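Local structure of adhesin (6VU6) at the NAG/GAL/SIA site. The protein binds sialylated glycans such as 3'-sialyl-N-acetyllactosamine through its Siglec-like region, probably helping the streptococcus attach to host surfaces. Coordinates in Å, arbitrary orientation; residue numbers count along the deposited sequence, not the author numbering.

The NAG/GAL/SIA site. Residues 245, 248-249, 252, 294, 296-298, 320. With NAG (2-acetamido-2-deoxy-beta-D-glucopyranose), chain B; GAL (beta-D-galactopyranose), chain C; SIA (N-acetyl-alpha-neuraminic acid), chain D.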
ATOM      1  N   ALA A 245     -17.584  30.986 -13.162  1.00 49.59           N
ATOM      2  CA  ALA A 245     -17.456  31.600 -11.827  1.00 44.75           C
ATOM      3  C   ALA A 245     -16.314  30.999 -11.009  1.00 45.47           C
ATOM      4  O   ALA A 245     -15.679  31.748 -10.307  1.00 47.46           O
ATOM      5  CB  ALA A 245     -18.745  31.497 -11.085  1.00 44.32           C
ATOM      6  N   SER A 248     -12.986  32.168 -12.294  1.00 40.26           N
ATOM      7  CA  SER A 248     -12.619  33.539 -11.906  1.00 42.93           C
ATOM      8  C   SER A 248     -11.996  33.588 -10.509  1.00 42.30           C
ATOM      9  O   SER A 248     -10.949  34.143 -10.428  1.00 40.28           O
ATOM     10  CB  SER A 248     -13.758  34.463 -12.056  1.00 46.31           C
ATOM     11  OG  SER A 248     -13.896  34.804 -13.413  1.00 50.16           O
ATOM     12  N   THR A 249     -12.612  33.020  -9.476  1.00 39.67           N
ATOM     13  CA  THR A 249     -12.018  33.142  -8.123  1.00 40.48           C
ATOM     14  C   THR A 249     -10.643  32.481  -8.086  1.00 39.83           C
ATOM     15  O   THR A 249      -9.703  33.039  -7.624  1.00 40.17           O
ATOM     16  CB  THR A 249     -12.933  32.606  -7.026  1.00 40.83           C
ATOM     17  OG1 THR A 249     -12.562  31.277  -6.759  1.00 46.01           O
ATOM     18  CG2 THR A 249     -14.380  32.601  -7.408  1.00 35.20           C
ATOM     19  N   THR A 252      -8.166  34.520  -9.502  1.00 36.58           N
ATOM     20  CA  THR A 252      -7.857  35.583  -8.543  1.00 37.57           C
ATOM     21  C   THR A 252      -6.808  35.052  -7.567  1.00 41.37           C
ATOM     22  O   THR A 252      -5.861  35.756  -7.430  1.00 40.03           O
ATOM     23  CB  THR A 252      -9.118  36.145  -7.894  1.00 39.08           C
ATOM     24  OG1 THR A 252      -9.915  36.711  -8.916  1.00 39.82           O
ATOM     25  CG2 THR A 252      -8.802  37.151  -6.822  1.00 38.39           C
ATOM     26  N   GLY A 294     -17.202  40.161   3.993  1.00 53.45           N
ATOM     27  CA  GLY A 294     -16.835  39.778   2.643  1.00 41.79           C
ATOM     28  C   GLY A 294     -15.380  39.381   2.473  1.00 39.27           C
ATOM     29  O   GLY A 294     -14.893  39.309   1.338  1.00 37.93           O
ATOM     30  N   LYS A 296     -13.397  36.830   1.936  1.00 34.82           N
ATOM     31  CA  LYS A 296     -13.379  35.383   1.679  1.00 36.84           C
ATOM     32  C   LYS A 296     -13.416  35.124   0.191  1.00 35.58           C
ATOM     33  O   LYS A 296     -13.690  36.031  -0.566  1.00 34.89           O
ATOM     34  CB  LYS A 296     -14.624  34.712   2.253  1.00 42.96           C
ATOM     35  CG  LYS A 296     -15.887  35.001   1.462  1.00 49.56           C
ATOM     36  CD  LYS A 296     -17.131  34.917   2.251  1.00 56.63           C
ATOM     37  CE  LYS A 296     -18.301  35.568   1.547  1.00 61.76           C
ATOM     38  NZ  LYS A 296     -18.474  35.029   0.175  1.00 64.53           N
ATOM     39  N   TYR A 297     -13.124  33.887  -0.141  1.00 30.17           N
ATOM     40  CA  TYR A 297     -13.146  33.382  -1.521  1.00 34.25           C
ATOM     41  C   TYR A 297     -13.893  32.049  -1.471  1.00 34.53           C
ATOM     42  O   TYR A 297     -13.572  31.255  -0.627  1.00 29.09           O
ATOM     43  CB  TYR A 297     -11.730  33.162  -2.036  1.00 36.96           C
ATOM     44  CG  TYR A 297     -10.969  34.396  -2.398  1.00 39.93           C
ATOM     45  CD1 TYR A 297     -11.473  35.301  -3.298  1.00 43.23           C
ATOM     46  CD2 TYR A 297      -9.722  34.635  -1.874  1.00 39.58           C
ATOM     47  CE1 TYR A 297     -10.770  36.429  -3.660  1.00 44.33           C
ATOM     48  CE2 TYR A 297      -8.991  35.744  -2.239  1.00 41.45           C
ATOM     49  CZ  TYR A 297      -9.525  36.651  -3.126  1.00 43.77           C
ATOM     50  OH  TYR A 297      -8.844  37.759  -3.471  1.00 44.50           O
ATOM     51  N   THR A 298     -14.886  31.878  -2.329  1.00 36.16           N
ATOM     52  CA  THR A 298     -15.717  30.648  -2.352  1.00 39.78           C
ATOM     53  C   THR A 298     -15.307  29.817  -3.559  1.00 36.83           C
ATOM     54  O   THR A 298     -15.460  30.259  -4.659  1.00 40.05           O
ATOM     55  CB  THR A 298     -17.218  30.955  -2.275  1.00 43.63           C
ATOM     56  OG1 THR A 298     -17.567  31.306  -0.946  1.00 43.05           O
ATOM     57  CG2 THR A 298     -18.071  29.776  -2.674  1.00 46.60           C
ATOM     58  N   PHE A 320     -10.492  34.997   5.552  1.00 37.88           N
ATOM     59  CA  PHE A 320      -9.466  35.913   6.036  1.00 33.85           C
ATOM     60  C   PHE A 320      -9.711  36.238   7.499  1.00 31.28           C
ATOM     61  O   PHE A 320     -10.855  36.463   7.917  1.00 31.09           O
ATOM     62  CB  PHE A 320      -9.463  37.257   5.298  1.00 35.46           C
ATOM     63  CG  PHE A 320      -9.533  37.176   3.817  1.00 35.06           C
ATOM     64  CD1 PHE A 320      -9.132  36.056   3.129  1.00 32.98           C
ATOM     65  CD2 PHE A 320      -9.978  38.269   3.099  1.00 32.50           C
ATOM     66  CE1 PHE A 320      -9.214  36.016   1.759  1.00 34.17           C
ATOM     67  CE2 PHE A 320     -10.051  38.244   1.726  1.00 31.61           C
ATOM     68  CZ  PHE A 320      -9.678  37.114   1.051  1.00 34.16           C
TER
HETATM   69  C1  NAG B   1     -22.370  35.155 -12.495  1.00 73.62           C
HETATM   70  C2  NAG B   1     -22.652  33.971 -11.588  1.00 74.06           C
HETATM   71  C3  NAG B   1     -22.386  34.353 -10.138  1.00 71.36           C
HETATM   72  C4  NAG B   1     -20.983  34.930  -9.978  1.00 67.62           C
HETATM   73  C5  NAG B   1     -20.691  36.012 -11.022  1.00 69.16           C
HETATM   74  C6  NAG B   1     -19.233  36.414 -11.057  1.00 68.77           C
HETATM   75  C7  NAG B   1     -24.322  32.267 -12.188  1.00 74.67           C
HETATM   76  C8  NAG B   1     -23.159  31.375 -12.516  1.00 73.64           C
HETATM   77  N2  NAG B   1     -24.018  33.495 -11.750  1.00 75.32           N
HETATM   78  O1  NAG B   1     -22.637  34.807 -13.815  1.00 75.32           O
HETATM   79  O3  NAG B   1     -22.536  33.194  -9.328  1.00 70.88           O
HETATM   80  O4  NAG B   1     -20.881  35.525  -8.690  1.00 61.08           O
HETATM   81  O5  NAG B   1     -21.019  35.556 -12.345  1.00 70.77           O
HETATM   82  O6  NAG B   1     -18.401  35.323 -11.427  1.00 68.24           O
HETATM   83  O7  NAG B   1     -25.484  31.894 -12.317  1.00 75.63           O
HETATM   84  C1  GAL C   2     -19.829  34.913  -7.919  1.00 61.45           C
HETATM   85  C2  GAL C   2     -19.602  35.798  -6.680  1.00 59.16           C
HETATM   86  C3  GAL C   2     -18.659  35.151  -5.679  1.00 56.68           C
HETATM   87  C4  GAL C   2     -19.053  33.670  -5.420  1.00 58.20           C
HETATM   88  C5  GAL C   2     -19.210  32.959  -6.751  1.00 57.67           C
HETATM   89  C6  GAL C   2     -19.655  31.480  -6.664  1.00 57.14           C
HETATM   90  O2  GAL C   2     -18.985  36.999  -7.048  1.00 60.75           O
HETATM   91  O3  GAL C   2     -18.686  35.858  -4.434  1.00 53.03           O
HETATM   92  O4  GAL C   2     -20.265  33.602  -4.682  1.00 60.10           O
HETATM   93  O5  GAL C   2     -20.202  33.627  -7.526  1.00 57.49           O
HETATM   94  O6  GAL C   2     -18.982  30.672  -7.633  1.00 55.40           O
HETATM   95  C1  SIA D   3     -16.921  34.711  -3.132  1.00 50.38           C
HETATM   96  C2  SIA D   3     -17.527  36.077  -3.726  1.00 51.30           C
HETATM   97  C3  SIA D   3     -17.790  37.190  -2.698  1.00 46.46           C
HETATM   98  C4  SIA D   3     -16.499  37.705  -2.037  1.00 46.60           C
HETATM   99  C5  SIA D   3     -15.441  38.152  -3.049  1.00 47.95           C
HETATM  100  C6  SIA D   3     -15.298  37.044  -4.126  1.00 45.75           C
HETATM  101  C7  SIA D   3     -14.417  37.402  -5.350  1.00 44.42           C
HETATM  102  C8  SIA D   3     -14.550  36.315  -6.450  1.00 43.88           C
HETATM  103  C9  SIA D   3     -13.553  36.545  -7.571  1.00 42.74           C
HETATM  104  C10 SIA D   3     -13.255  39.229  -2.297  1.00 52.16           C
HETATM  105  C11 SIA D   3     -13.502  40.377  -3.271  1.00 47.03           C
HETATM  106  N5  SIA D   3     -14.205  38.259  -2.283  1.00 49.90           N
HETATM  107  O1A SIA D   3     -16.170  34.059  -3.932  1.00 46.51           O
HETATM  108  O1B SIA D   3     -17.243  34.406  -1.957  1.00 48.31           O
HETATM  109  O4  SIA D   3     -16.690  38.814  -1.146  1.00 48.06           O
HETATM  110  O6  SIA D   3     -16.568  36.683  -4.668  1.00 48.44           O
HETATM  111  O7  SIA D   3     -14.737  38.702  -5.829  1.00 44.50           O
HETATM  112  O8  SIA D   3     -14.436  35.003  -5.896  1.00 45.59           O
HETATM  113  O9  SIA D   3     -13.784  35.561  -8.578  1.00 43.91           O
HETATM  114  O10 SIA D   3     -12.247  39.202  -1.587  1.00 55.66           O
HETATM  115  O   HOH W   1     -16.416  30.302  -7.491  1.00 45.77           O
HETATM  116  O   HOH W   2     -16.015  34.222  -9.602  1.00 48.44           O
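The Tyr297 ring borders the acetamido end of the sialic acid. With CG anti to its carbonyl carbon (chi1 -75°), it takes the acetamide over one face, displaced past the CE1 rim, so that CE1 lies 3.8 Å from the acetyl oxygen SIA O10. Phe320 touches SIA O10 with CE2 at 4.1 Å. The backbone N of Lys296 lies 3.6 Å above one face of the Phe320 ring, toward the rim, and Tyr297 CE2 meets its edge in plane; Phe320 probably supports Tyr297 from the second shell.

The backbone of strand 296-305 and of the loop before it reads the sugar. SIA N5, the amide nitrogen, gives an almost straight bond (177° at H) to Lys296 O at 2.9 Å, nearly along the C=O axis. The carbonyl of loop residue Gly294, left approachable by the lack of a side chain, takes the hydrogen of SIA O4 in its plane, on a lone pair. Thr298 N donates to the carboxylate oxygen SIA O1A at 3.0 Å. The other, SIA O1B, forms a salt bridge with Lys296 NZ at 2.5 Å, and Thr298 OG1 adds a weak bond. A long lysine suits this place: its chain leaves in the crowded position (chi1 73°), then bends at chi4 to bring the ammonium alongside the acid, a pairing expected to favour the ionised carboxylate.

Across the site, helix 244-255 receives the glycerol tail. Thr249 N hydrogen-bonds the terminal hydroxyl SIA O9 at 2.9 Å. Ser248, whose small side chain probably leaves room for the tail, lies with CB beside SIA O9. Thr252 OG1 donates a hydrogen bond (3.2 Å) to Ser248 O from above the carbonyl plane. Ala245 offers a short methyl beside GAL O6 and NAG O6; one water bridges its carbonyl oxygen to SIA O9 and NAG O6, another links GAL O6 to Thr298 O.

With 244 Å² hidden, against 74 Å² of GAL and 46 Å² of NAG, and the direct hydrogen bonds, sialic acid appears to be the principal determinant of this adhesin domain's sialoglycan-binding site.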